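Local coordinates for protein endo-beta-1,2-glucanase (Talaromyces funiculosus, PDB 6IMV) that hydrolyses beta-1,2-glucans at internal linkages, probably releasing short beta-1,2-linked gluco-oligosaccharides such as sophorose, at residues K82-H92 / W433-L444; R321-T332 / P388-V396. All coordinates share one frame; numbering follows the deposited sequence.

Contact 1: residues K82-H92 / W433-L444; sequences KESLQVMLYAH and WDSKVSTVNAIL. With BGC (beta-D-glucopyranose), chain I.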
loop_
_atom_site.group_PDB
_atom_site.type_symbol
_atom_site.label_atom_id
_atom_site.label_comp_id
_atom_site.label_asym_id
_atom_site.label_seq_id
_atom_site.Cartn_x
_atom_site.Cartn_y
_atom_site.Cartn_z
ATOM N N LYS A 82 2.755 -3.940 5.170
ATOM C CA LYS A 82 3.243 -4.878 4.135
ATOM C C LYS A 82 2.382 -6.151 4.150
ATOM O O LYS A 82 2.058 -6.710 3.112
ATOM C CB LYS A 82 4.725 -5.220 4.332
ATOM C CG LYS A 82 5.662 -4.016 4.330
ATOM C CD LYS A 82 5.918 -3.428 5.703
ATOM C CE LYS A 82 6.490 -2.028 5.643
ATOM N NZ LYS A 82 5.559 -1.088 4.968
ATOM N N GLU A 83 1.993 -6.591 5.344
ATOM C CA GLU A 83 1.031 -7.682 5.504
ATOM C C GLU A 83 -0.233 -7.417 4.676
ATOM O O GLU A 83 -0.747 -8.319 4.052
ATOM C CB GLU A 83 0.669 -7.862 6.975
ATOM C CG GLU A 83 1.809 -8.386 7.822
ATOM C CD GLU A 83 2.185 -9.831 7.563
ATOM O OE1 GLU A 83 1.353 -10.719 7.853
ATOM O OE2 GLU A 83 3.315 -10.066 7.074
ATOM N N SER A 84 -0.709 -6.169 4.675
ATOM C CA SER A 84 -1.931 -5.782 3.966
ATOM C C SER A 84 -1.770 -6.009 2.457
ATOM O O SER A 84 -2.714 -6.470 1.813
ATOM C CB SER A 84 -2.351 -4.358 4.309
ATOM O OG SER A 84 -1.646 -3.414 3.531
ATOM N N LEU A 85 -0.568 -5.758 1.913
ATOM C CA LEU A 85 -0.308 -5.922 0.479
ATOM C C LEU A 85 -0.292 -7.412 0.105
ATOM O O LEU A 85 -0.831 -7.796 -0.935
ATOM C CB LEU A 85 0.997 -5.223 0.097
ATOM C CG LEU A 85 0.969 -3.695 0.200
ATOM C CD1 LEU A 85 2.357 -3.103 -0.014
ATOM C CD2 LEU A 85 -0.019 -3.089 -0.790
ATOM N N GLN A 86 0.307 -8.233 0.969
ATOM C CA GLN A 86 0.399 -9.668 0.783
ATOM C C GLN A 86 -1.002 -10.291 0.881
ATOM O O GLN A 86 -1.394 -11.102 0.042
ATOM C CB GLN A 86 1.356 -10.238 1.831
ATOM C CG GLN A 86 1.561 -11.741 1.757
ATOM C CD GLN A 86 2.435 -12.237 2.883
ATOM O OE1 GLN A 86 2.606 -11.569 3.899
ATOM N NE2 GLN A 86 2.988 -13.425 2.714
ATOM N N VAL A 87 -1.766 -9.876 1.893
ATOM C CA VAL A 87 -3.094 -10.430 2.140
ATOM C C VAL A 87 -4.036 -10.059 0.986
ATOM O O VAL A 87 -4.800 -10.914 0.519
ATOM C CB VAL A 87 -3.628 -10.012 3.524
ATOM C CG1 VAL A 87 -5.124 -10.266 3.672
ATOM C CG2 VAL A 87 -2.859 -10.718 4.633
ATOM N N MET A 88 -3.969 -8.809 0.517
ATOM C CA MET A 88 -4.806 -8.359 -0.602
ATOM C C MET A 88 -4.523 -9.219 -1.842
ATOM O O MET A 88 -5.453 -9.635 -2.539
ATOM C CB MET A 88 -4.563 -6.877 -0.924
ATOM C CG MET A 88 -5.287 -5.938 0.007
ATOM S SD MET A 88 -5.159 -4.198 -0.494
ATOM C CE MET A 88 -3.554 -3.786 0.167
ATOM N N LEU A 89 -3.240 -9.484 -2.117
ATOM C CA LEU A 89 -2.839 -10.336 -3.244
ATOM C C LEU A 89 -3.473 -11.724 -3.068
ATOM O O LEU A 89 -4.023 -12.281 -4.021
ATOM C CB LEU A 89 -1.312 -10.410 -3.288
ATOM C CG LEU A 89 -0.646 -11.169 -4.433
ATOM C CD1 LEU A 89 -0.554 -12.652 -4.146
ATOM C CD2 LEU A 89 -1.307 -10.931 -5.774
ATOM N N TYR A 90 -3.383 -12.266 -1.846
ATOM C CA TYR A 90 -3.897 -13.599 -1.541
ATOM C C TYR A 90 -5.427 -13.651 -1.649
ATOM O O TYR A 90 -5.970 -14.709 -1.970
ATOM C CB TYR A 90 -3.429 -14.075 -0.163
ATOM C CG TYR A 90 -1.952 -14.339 -0.031
ATOM C CD1 TYR A 90 -1.139 -14.583 -1.125
ATOM C CD2 TYR A 90 -1.365 -14.350 1.221
ATOM C CE1 TYR A 90 0.220 -14.810 -0.972
ATOM C CE2 TYR A 90 -0.012 -14.584 1.392
ATOM C CZ TYR A 90 0.786 -14.825 0.292
ATOM O OH TYR A 90 2.114 -15.042 0.475
ATOM N N ALA A 91 -6.112 -12.534 -1.380
ATOM C CA ALA A 91 -7.563 -12.466 -1.519
ATOM C C ALA A 91 -7.943 -12.711 -2.984
ATOM O O ALA A 91 -8.833 -13.518 -3.265
ATOM C CB ALA A 91 -8.090 -11.152 -0.998
ATOM N N HIS A 92 -7.223 -12.069 -3.914
ATOM C CA HIS A 92 -7.470 -12.263 -5.345
ATOM C C HIS A 92 -7.100 -13.693 -5.763
ATOM O O HIS A 92 -7.833 -14.327 -6.529
ATOM C CB HIS A 92 -6.725 -11.210 -6.174
ATOM C CG HIS A 92 -7.282 -9.833 -6.019
ATOM N ND1 HIS A 92 -8.529 -9.482 -6.506
ATOM C CD2 HIS A 92 -6.779 -8.725 -5.432
ATOM C CE1 HIS A 92 -8.761 -8.214 -6.232
ATOM N NE2 HIS A 92 -7.704 -7.728 -5.569
ATOM N N TRP A 433 7.746 -4.597 -0.642
ATOM C CA TRP A 433 6.312 -4.746 -0.918
ATOM C C TRP A 433 5.734 -3.400 -1.349
ATOM O O TRP A 433 4.988 -3.332 -2.337
ATOM C CB TRP A 433 5.541 -5.292 0.292
ATOM C CG TRP A 433 5.829 -6.727 0.585
ATOM C CD1 TRP A 433 6.858 -7.210 1.333
ATOM C CD2 TRP A 433 5.094 -7.873 0.120
ATOM N NE1 TRP A 433 6.809 -8.573 1.381
ATOM C CE2 TRP A 433 5.740 -9.014 0.645
ATOM C CE3 TRP A 433 3.958 -8.049 -0.676
ATOM C CZ2 TRP A 433 5.291 -10.309 0.386
ATOM C CZ3 TRP A 433 3.519 -9.330 -0.933
ATOM C CH2 TRP A 433 4.183 -10.441 -0.418
ATOM N N ASP A 434 6.075 -2.350 -0.585
ATOM C CA ASP A 434 5.540 -0.998 -0.788
ATOM C C ASP A 434 5.817 -0.507 -2.221
ATOM O O ASP A 434 4.929 0.086 -2.842
ATOM C CB ASP A 434 6.086 -0.023 0.266
ATOM C CG ASP A 434 5.384 -0.090 1.619
ATOM O OD1 ASP A 434 5.376 -1.160 2.227
ATOM O OD2 ASP A 434 4.879 0.955 2.079
ATOM N N SER A 435 7.028 -0.744 -2.749
ATOM C CA SER A 435 7.427 -0.175 -4.063
ATOM C C SER A 435 7.035 -1.080 -5.240
ATOM O O SER A 435 7.260 -0.712 -6.381
ATOM C CB SER A 435 8.913 0.151 -4.119
ATOM O OG SER A 435 9.695 -1.016 -4.292
ATOM N N LYS A 436 6.454 -2.255 -4.971
ATOM C CA LYS A 436 6.251 -3.256 -6.030
ATOM C C LYS A 436 4.822 -3.810 -6.036
ATOM O O LYS A 436 4.179 -3.873 -7.092
ATOM C CB LYS A 436 7.249 -4.395 -5.846
ATOM C CG LYS A 436 8.697 -4.026 -6.124
ATOM C CD LYS A 436 9.670 -5.117 -5.725
ATOM C CE LYS A 436 9.531 -6.390 -6.527
ATOM N NZ LYS A 436 9.658 -6.117 -7.978
ATOM N N VAL A 437 4.354 -4.261 -4.873
ATOM C CA VAL A 437 3.116 -5.021 -4.781
ATOM C C VAL A 437 1.931 -4.079 -4.531
ATOM O O VAL A 437 0.780 -4.505 -4.674
ATOM C CB VAL A 437 3.227 -6.137 -3.726
ATOM C CG1 VAL A 437 1.957 -6.977 -3.631
ATOM C CG2 VAL A 437 4.427 -7.016 -4.011
ATOM N N SER A 438 2.204 -2.807 -4.193
ATOM C CA SER A 438 1.182 -1.749 -4.254
ATOM C C SER A 438 0.635 -1.652 -5.693
ATOM O O SER A 438 -0.574 -1.626 -5.923
ATOM C CB SER A 438 1.744 -0.424 -3.801
ATOM O OG SER A 438 2.981 -0.166 -4.461
ATOM N N THR A 439 1.557 -1.608 -6.660
ATOM C CA THR A 439 1.234 -1.526 -8.067
ATOM C C THR A 439 0.478 -2.787 -8.501
ATOM O O THR A 439 -0.539 -2.700 -9.176
ATOM C CB THR A 439 2.488 -1.317 -8.919
ATOM O OG1 THR A 439 3.167 -0.182 -8.380
ATOM C CG2 THR A 439 2.159 -1.107 -10.383
ATOM N N VAL A 440 0.972 -3.950 -8.082
ATOM C CA VAL A 440 0.313 -5.216 -8.386
ATOM C C VAL A 440 -1.144 -5.148 -7.908
ATOM O O VAL A 440 -2.062 -5.464 -8.677
ATOM C CB VAL A 440 1.066 -6.415 -7.789
ATOM C CG1 VAL A 440 0.248 -7.702 -7.892
ATOM C CG2 VAL A 440 2.432 -6.582 -8.438
ATOM N N ASN A 441 -1.354 -4.702 -6.665
ATOM C CA ASN A 441 -2.698 -4.659 -6.074
ATOM C C ASN A 441 -3.588 -3.670 -6.841
ATOM O O ASN A 441 -4.784 -3.909 -6.988
ATOM C CB ASN A 441 -2.643 -4.397 -4.567
ATOM C CG ASN A 441 -2.481 -5.681 -3.785
ATOM O OD1 ASN A 441 -3.271 -6.610 -3.963
ATOM N ND2 ASN A 441 -1.466 -5.755 -2.936
ATOM N N ALA A 442 -3.006 -2.588 -7.368
ATOM C CA ALA A 442 -3.752 -1.646 -8.214
ATOM C C ALA A 442 -4.139 -2.301 -9.557
ATOM O O ALA A 442 -5.250 -2.121 -10.037
ATOM C CB ALA A 442 -2.959 -0.381 -8.400
ATOM N N ILE A 443 -3.217 -3.057 -10.159
ATOM C CA ILE A 443 -3.479 -3.790 -11.410
ATOM C C ILE A 443 -4.657 -4.760 -11.211
ATOM O O ILE A 443 -5.456 -4.923 -12.112
ATOM C CB ILE A 443 -2.207 -4.513 -11.898
ATOM C CG1 ILE A 443 -1.199 -3.529 -12.498
ATOM C CG2 ILE A 443 -2.541 -5.651 -12.857
ATOM C CD1 ILE A 443 0.200 -4.090 -12.668
ATOM N N LEU A 444 -4.773 -5.364 -10.020
ATOM C CA LEU A 444 -5.845 -6.343 -9.698
ATOM C C LEU A 444 -7.154 -5.643 -9.297
ATOM O O LEU A 444 -8.142 -6.314 -9.010
ATOM C CB LEU A 444 -5.358 -7.253 -8.565
ATOM C CG LEU A 444 -4.179 -8.153 -8.922
ATOM C CD1 LEU A 444 -3.686 -8.897 -7.696
ATOM C CD2 LEU A 444 -4.564 -9.135 -10.024
HETATM C C2 BGC I . 11.382 2.033 6.589
HETATM C C3 BGC I . 12.135 1.233 5.512
HETATM C C4 BGC I . 11.176 0.467 4.580
HETATM C C5 BGC I . 10.052 1.400 4.104
HETATM C C6 BGC I . 9.011 0.696 3.229
HETATM C C1 BGC I . 10.272 2.864 5.960
HETATM O O1 BGC I . 9.505 3.606 6.912
HETATM O O2 BGC I . 12.291 2.919 7.219
HETATM O O3 BGC I . 13.053 0.318 6.114
HETATM O O4 BGC I . 11.872 -0.101 3.452
HETATM O O5 BGC I . 9.402 1.997 5.232
HETATM O O6 BGC I . 8.332 -0.283 4.012
HETATM O O HOH W 1 -5.753 -5.728 -4.925
#
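Helices 82-92 and 433-443 run the same general way, 32° apart with 9.6 Å between their axes at closest approach, so that the CA atoms of Lys82 and Trp433, and of Leu89 and Asn441, come level. Asn441 enters a hole formed by Leu85, Met88, Leu89 and His92. Its ND2, donating within the plane of its own amide, meets a lone pair of Leu85 O at 2.9 Å, although that carbonyl already accepts from Leu89 N. The other amide atom, Asn441 OD1, takes a bond from a water that also joins Asn441 O and His92 NE2. In return Leu85 sits among Asp434, Val437, Ser438 and Asn441, knobs-into-holes packing consistent with neighbouring helices of the (alpha/alpha)6 barrel known for this family. Farther along, Leu444 CB lies over one face of the His92 ring. At the other end the interface reaches the sugar site: bends at chi2 and again at chi4 (61°) bring Lys82 NZ round to a salt bridge with Asp434 OD1 at 2.7 Å, on its syn side but tilted from the carboxylate plane. Lys82 CE and NZ both lie 3.0 Å from O6 of a glucose that Asp60 and Asn348 hydrogen-bond. Gln86 CB covers the six-membered ring of Trp433; Gln86 OE1 turns to Lys123 and Trp433 NE1 to Ser50 O.

Contact 2: residues R321-T332 / P388-V396; sequences RRVFQNAERART and PTVLFDKGV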
loop_
_atom_site.group_PDB
_atom_site.type_symbol
_atom_site.label_atom_id
_atom_site.label_comp_id
_atom_site.label_asym_id
_atom_site.label_seq_id
_atom_site.Cartn_x
_atom_site.Cartn_y
_atom_site.Cartn_z
ATOM N N ARG A 321 -14.652 9.864 -6.674
ATOM C CA ARG A 321 -14.015 9.361 -7.885
ATOM C C ARG A 321 -13.461 10.535 -8.712
ATOM O O ARG A 321 -12.332 10.470 -9.198
ATOM C CB ARG A 321 -15.008 8.509 -8.682
ATOM C CG ARG A 321 -14.381 7.724 -9.824
ATOM C CD ARG A 321 -15.454 7.051 -10.663
ATOM N NE ARG A 321 -16.472 6.408 -9.850
ATOM C CZ ARG A 321 -17.723 6.843 -9.711
ATOM N NH1 ARG A 321 -18.566 6.187 -8.933
ATOM N NH2 ARG A 321 -18.122 7.929 -10.350
ATOM N N ARG A 322 -14.245 11.611 -8.838
ATOM C CA ARG A 322 -13.867 12.794 -9.647
ATOM C C ARG A 322 -12.655 13.510 -9.027
ATOM O O ARG A 322 -11.730 13.875 -9.733
ATOM C CB ARG A 322 -15.052 13.757 -9.786
ATOM C CG ARG A 322 -16.126 13.291 -10.760
ATOM C CD ARG A 322 -17.415 14.075 -10.598
ATOM N NE ARG A 322 -17.231 15.503 -10.836
ATOM C CZ ARG A 322 -17.876 16.480 -10.198
ATOM N NH1 ARG A 322 -17.545 17.735 -10.433
ATOM N NH2 ARG A 322 -18.823 16.217 -9.314
ATOM N N VAL A 323 -12.675 13.714 -7.708
ATOM C CA VAL A 323 -11.580 14.388 -7.001
ATOM C C VAL A 323 -10.298 13.558 -7.138
ATOM O O VAL A 323 -9.214 14.104 -7.349
ATOM C CB VAL A 323 -11.940 14.649 -5.528
ATOM C CG1 VAL A 323 -10.723 15.034 -4.704
ATOM C CG2 VAL A 323 -13.021 15.719 -5.410
ATOM N N PHE A 324 -10.418 12.236 -7.024
ATOM C CA PHE A 324 -9.242 11.367 -7.098
ATOM C C PHE A 324 -8.787 11.178 -8.557
ATOM O O PHE A 324 -7.595 10.975 -8.801
ATOM C CB PHE A 324 -9.499 10.052 -6.358
ATOM C CG PHE A 324 -9.291 10.178 -4.869
ATOM C CD1 PHE A 324 -10.207 10.854 -4.083
ATOM C CD2 PHE A 324 -8.155 9.662 -4.263
ATOM C CE1 PHE A 324 -10.016 10.968 -2.711
ATOM C CE2 PHE A 324 -7.952 9.802 -2.900
ATOM C CZ PHE A 324 -8.893 10.435 -2.120
ATOM N N GLN A 325 -9.713 11.267 -9.518
ATOM C CA GLN A 325 -9.327 11.282 -10.926
ATOM C C GLN A 325 -8.500 12.553 -11.196
ATOM O O GLN A 325 -7.468 12.505 -11.845
ATOM C CB GLN A 325 -10.543 11.183 -11.853
ATOM C CG GLN A 325 -10.157 10.914 -13.305
ATOM C CD GLN A 325 -11.301 10.506 -14.206
ATOM O OE1 GLN A 325 -12.465 10.593 -13.855
ATOM N NE2 GLN A 325 -10.973 10.086 -15.411
ATOM N N ASN A 326 -8.966 13.695 -10.683
ATOM C CA ASN A 326 -8.239 14.959 -10.804
ATOM C C ASN A 326 -6.810 14.803 -10.261
ATOM O O ASN A 326 -5.879 15.347 -10.833
ATOM C CB ASN A 326 -8.976 16.100 -10.099
ATOM C CG ASN A 326 -9.972 16.827 -10.979
ATOM O OD1 ASN A 326 -10.336 16.354 -12.058
ATOM N ND2 ASN A 326 -10.406 17.996 -10.524
ATOM N N ALA A 327 -6.645 14.060 -9.156
ATOM C CA ALA A 327 -5.326 13.865 -8.546
ATOM C C ALA A 327 -4.343 13.332 -9.591
ATOM O O ALA A 327 -3.166 13.696 -9.571
ATOM C CB ALA A 327 -5.412 12.931 -7.360
ATOM N N GLU A 328 -4.823 12.453 -10.479
ATOM C CA GLU A 328 -3.974 11.775 -11.460
ATOM C C GLU A 328 -3.733 12.671 -12.674
ATOM O O GLU A 328 -2.722 12.523 -13.337
ATOM C CB GLU A 328 -4.571 10.417 -11.836
ATOM C CG GLU A 328 -4.735 9.509 -10.628
ATOM C CD GLU A 328 -3.539 9.501 -9.686
ATOM O OE1 GLU A 328 -2.396 9.318 -10.180
ATOM O OE2 GLU A 328 -3.751 9.690 -8.466
ATOM N N ARG A 329 -4.664 13.586 -12.958
ATOM C CA ARG A 329 -4.427 14.643 -13.935
ATOM C C ARG A 329 -3.240 15.491 -13.459
ATOM O O ARG A 329 -2.321 15.774 -14.219
ATOM C CB ARG A 329 -5.652 15.553 -14.095
ATOM C CG ARG A 329 -6.915 14.850 -14.565
ATOM C CD ARG A 329 -8.085 15.811 -14.596
ATOM N NE ARG A 329 -9.349 15.126 -14.407
ATOM C CZ ARG A 329 -9.982 14.454 -15.357
ATOM N NH1 ARG A 329 -9.442 14.354 -16.562
ATOM N NH2 ARG A 329 -11.149 13.893 -15.089
ATOM N N ALA A 330 -3.288 15.874 -12.175
ATOM C CA ALA A 330 -2.254 16.685 -11.564
ATOM C C ALA A 330 -0.933 15.908 -11.482
ATOM O O ALA A 330 0.137 16.454 -11.791
ATOM C CB ALA A 330 -2.717 17.141 -10.202
ATOM N N ARG A 331 -0.998 14.630 -11.089
ATOM C CA ARG A 331 0.227 13.861 -10.802
ATOM C C ARG A 331 1.002 13.631 -12.104
ATOM O O ARG A 331 2.228 13.843 -12.144
ATOM C CB ARG A 331 -0.090 12.534 -10.095
ATOM C CG ARG A 331 1.064 11.946 -9.291
ATOM C CD ARG A 331 0.810 10.518 -8.811
ATOM N NE ARG A 331 -0.469 10.333 -8.132
ATOM C CZ ARG A 331 -0.750 10.755 -6.899
ATOM N NH1 ARG A 331 0.190 11.313 -6.149
ATOM N NH2 ARG A 331 -1.986 10.647 -6.437
ATOM N N THR A 332 0.303 13.159 -13.147
ATOM C CA THR A 332 0.943 12.881 -14.436
ATOM C C THR A 332 1.443 14.188 -15.076
ATOM O O THR A 332 2.590 14.280 -15.487
ATOM C CB THR A 332 0.022 12.088 -15.377
ATOM O OG1 THR A 332 -1.191 12.794 -15.640
ATOM C CG2 THR A 332 -0.323 10.721 -14.832
ATOM N N PRO A 388 -1.965 4.775 -8.109
ATOM C CA PRO A 388 -3.262 5.453 -8.133
ATOM C C PRO A 388 -3.717 5.782 -9.566
ATOM O O PRO A 388 -4.911 5.803 -9.841
ATOM C CB PRO A 388 -3.055 6.756 -7.335
ATOM C CG PRO A 388 -1.702 6.601 -6.675
ATOM C CD PRO A 388 -0.920 5.624 -7.525
ATOM N N THR A 389 -2.751 6.029 -10.458
ATOM C CA THR A 389 -3.024 6.283 -11.863
ATOM C C THR A 389 -3.615 5.016 -12.503
ATOM O O THR A 389 -4.573 5.092 -13.282
ATOM C CB THR A 389 -1.758 6.740 -12.597
ATOM O OG1 THR A 389 -1.022 7.635 -11.762
ATOM C CG2 THR A 389 -2.069 7.399 -13.920
ATOM N N VAL A 390 -3.049 3.858 -12.147
ATOM C CA VAL A 390 -3.443 2.571 -12.713
ATOM C C VAL A 390 -4.941 2.324 -12.464
ATOM O O VAL A 390 -5.621 1.769 -13.329
ATOM C CB VAL A 390 -2.578 1.423 -12.157
ATOM C CG1 VAL A 390 -3.206 0.059 -12.420
ATOM C CG2 VAL A 390 -1.163 1.481 -12.712
ATOM N N LEU A 391 -5.447 2.737 -11.295
ATOM C CA LEU A 391 -6.857 2.525 -10.930
ATOM C C LEU A 391 -7.798 3.242 -11.910
ATOM O O LEU A 391 -8.910 2.763 -12.133
ATOM C CB LEU A 391 -7.089 2.991 -9.491
ATOM C CG LEU A 391 -6.384 2.161 -8.414
ATOM C CD1 LEU A 391 -6.576 2.766 -7.036
ATOM C CD2 LEU A 391 -6.869 0.716 -8.434
ATOM N N PHE A 392 -7.356 4.368 -12.494
ATOM C CA PHE A 392 -8.164 5.148 -13.446
ATOM C C PHE A 392 -7.850 4.803 -14.906
ATOM O O PHE A 392 -8.744 4.857 -15.753
ATOM C CB PHE A 392 -7.991 6.651 -13.201
ATOM C CG PHE A 392 -8.754 7.117 -11.989
ATOM C CD1 PHE A 392 -10.126 7.294 -12.060
ATOM C CD2 PHE A 392 -8.116 7.318 -10.774
ATOM C CE1 PHE A 392 -10.844 7.676 -10.943
ATOM C CE2 PHE A 392 -8.835 7.706 -9.655
ATOM C CZ PHE A 392 -10.199 7.883 -9.743
ATOM N N ASP A 393 -6.589 4.503 -15.213
ATOM C CA ASP A 393 -6.178 4.288 -16.594
ATOM C C ASP A 393 -4.909 3.431 -16.593
ATOM O O ASP A 393 -3.818 3.931 -16.406
ATOM C CB ASP A 393 -5.994 5.637 -17.294
ATOM C CG ASP A 393 -5.674 5.549 -18.772
ATOM O OD1 ASP A 393 -5.056 4.535 -19.192
ATOM O OD2 ASP A 393 -6.051 6.501 -19.498
ATOM N N LYS A 394 -5.074 2.125 -16.815
ATOM C CA LYS A 394 -3.975 1.190 -16.675
ATOM C C LYS A 394 -2.935 1.406 -17.788
ATOM O O LYS A 394 -1.765 1.159 -17.549
ATOM C CB LYS A 394 -4.503 -0.238 -16.511
ATOM C CG LYS A 394 -5.274 -0.840 -17.670
ATOM C CD LYS A 394 -6.058 -2.072 -17.238
ATOM C CE LYS A 394 -6.454 -2.931 -18.423
ATOM N NZ LYS A 394 -7.297 -4.071 -17.995
ATOM N N GLY A 395 -3.349 1.905 -18.959
ATOM C CA GLY A 395 -2.419 2.222 -20.031
ATOM C C GLY A 395 -1.468 3.339 -19.634
ATOM O O GLY A 395 -0.242 3.203 -19.741
ATOM N N VAL A 396 -2.045 4.447 -19.167
ATOM C CA VAL A 396 -1.266 5.603 -18.766
ATOM C C VAL A 396 -0.379 5.203 -17.575
ATOM O O VAL A 396 0.821 5.467 -17.595
ATOM C CB VAL A 396 -2.160 6.821 -18.460
ATOM C CG1 VAL A 396 -1.375 7.938 -17.804
ATOM C CG2 VAL A 396 -2.858 7.336 -19.712
#
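The short helix 387-392 crosses helix 318-337 just before the chain turns into helix 394-405, bringing Phe392 against Gln325 and Thr389 against Glu328. The axes of 321-332 and 388-392 come within 9.4 Å at an angle of 119°, and helix 321-332 presents its backbone to the aromatic ring. Gln325 CA stands over one face of Phe392, 3.8 Å from the ring centroid, and Gln325 CB follows 3.6 Å from Phe392 CE1; with CG anti to the backbone N (chi1 -168°), the Gln325 chain runs on past CD1, its amide plane nearly parallel to the ring. The Phe392 ring also meets that of Tyr315. Immediately after it, Asp393 is the N-cap of the next helix, OD1 accepting from Val396 N, so the break between the two helices adjoins this aromatic contact. The polar half centres on a buried carboxylate. Arg331 grips Glu328 side-on from one turn along the same helix, NE to OE1 at 3.0 Å and NH2 to OE2 at 2.9 Å, both on syn sides, while Thr389 OG1 donates to Glu328 OE1 at 2.7 Å, on the anti side and tilted from the carboxylate plane. Pro388 CG lies over a face of the Arg331 guanidinium. Were Glu328 an alanine, Arg331 would probably lose this carboxylate partner and be held less firmly in rotation, and Thr389 OG1 would lose its acceptor here. Beyond, Thr332 CG2 touches Thr389 CG2.

Overall arrangement
Both contacts are largely buried, yet they lie at different depths: contact 1 is centred about 7 Å from the middle of the chain, contact 2 about 16 Å. Helix 433-443 connects them, for its far side receives Val390 and Leu391, with Ala442 O 3.6 Å from Leu391 CD2. The comparison illustrates how polar groups are placed within helix packing. In contact 1, two helices aligned in direction interlock along their length, and the ion pair spans the interface within the sugar pocket. In contact 2, the helices cross steeply over a shorter reach, and the ion pair lies within one helix, its carboxylate also accepting from a hydroxyl of the other.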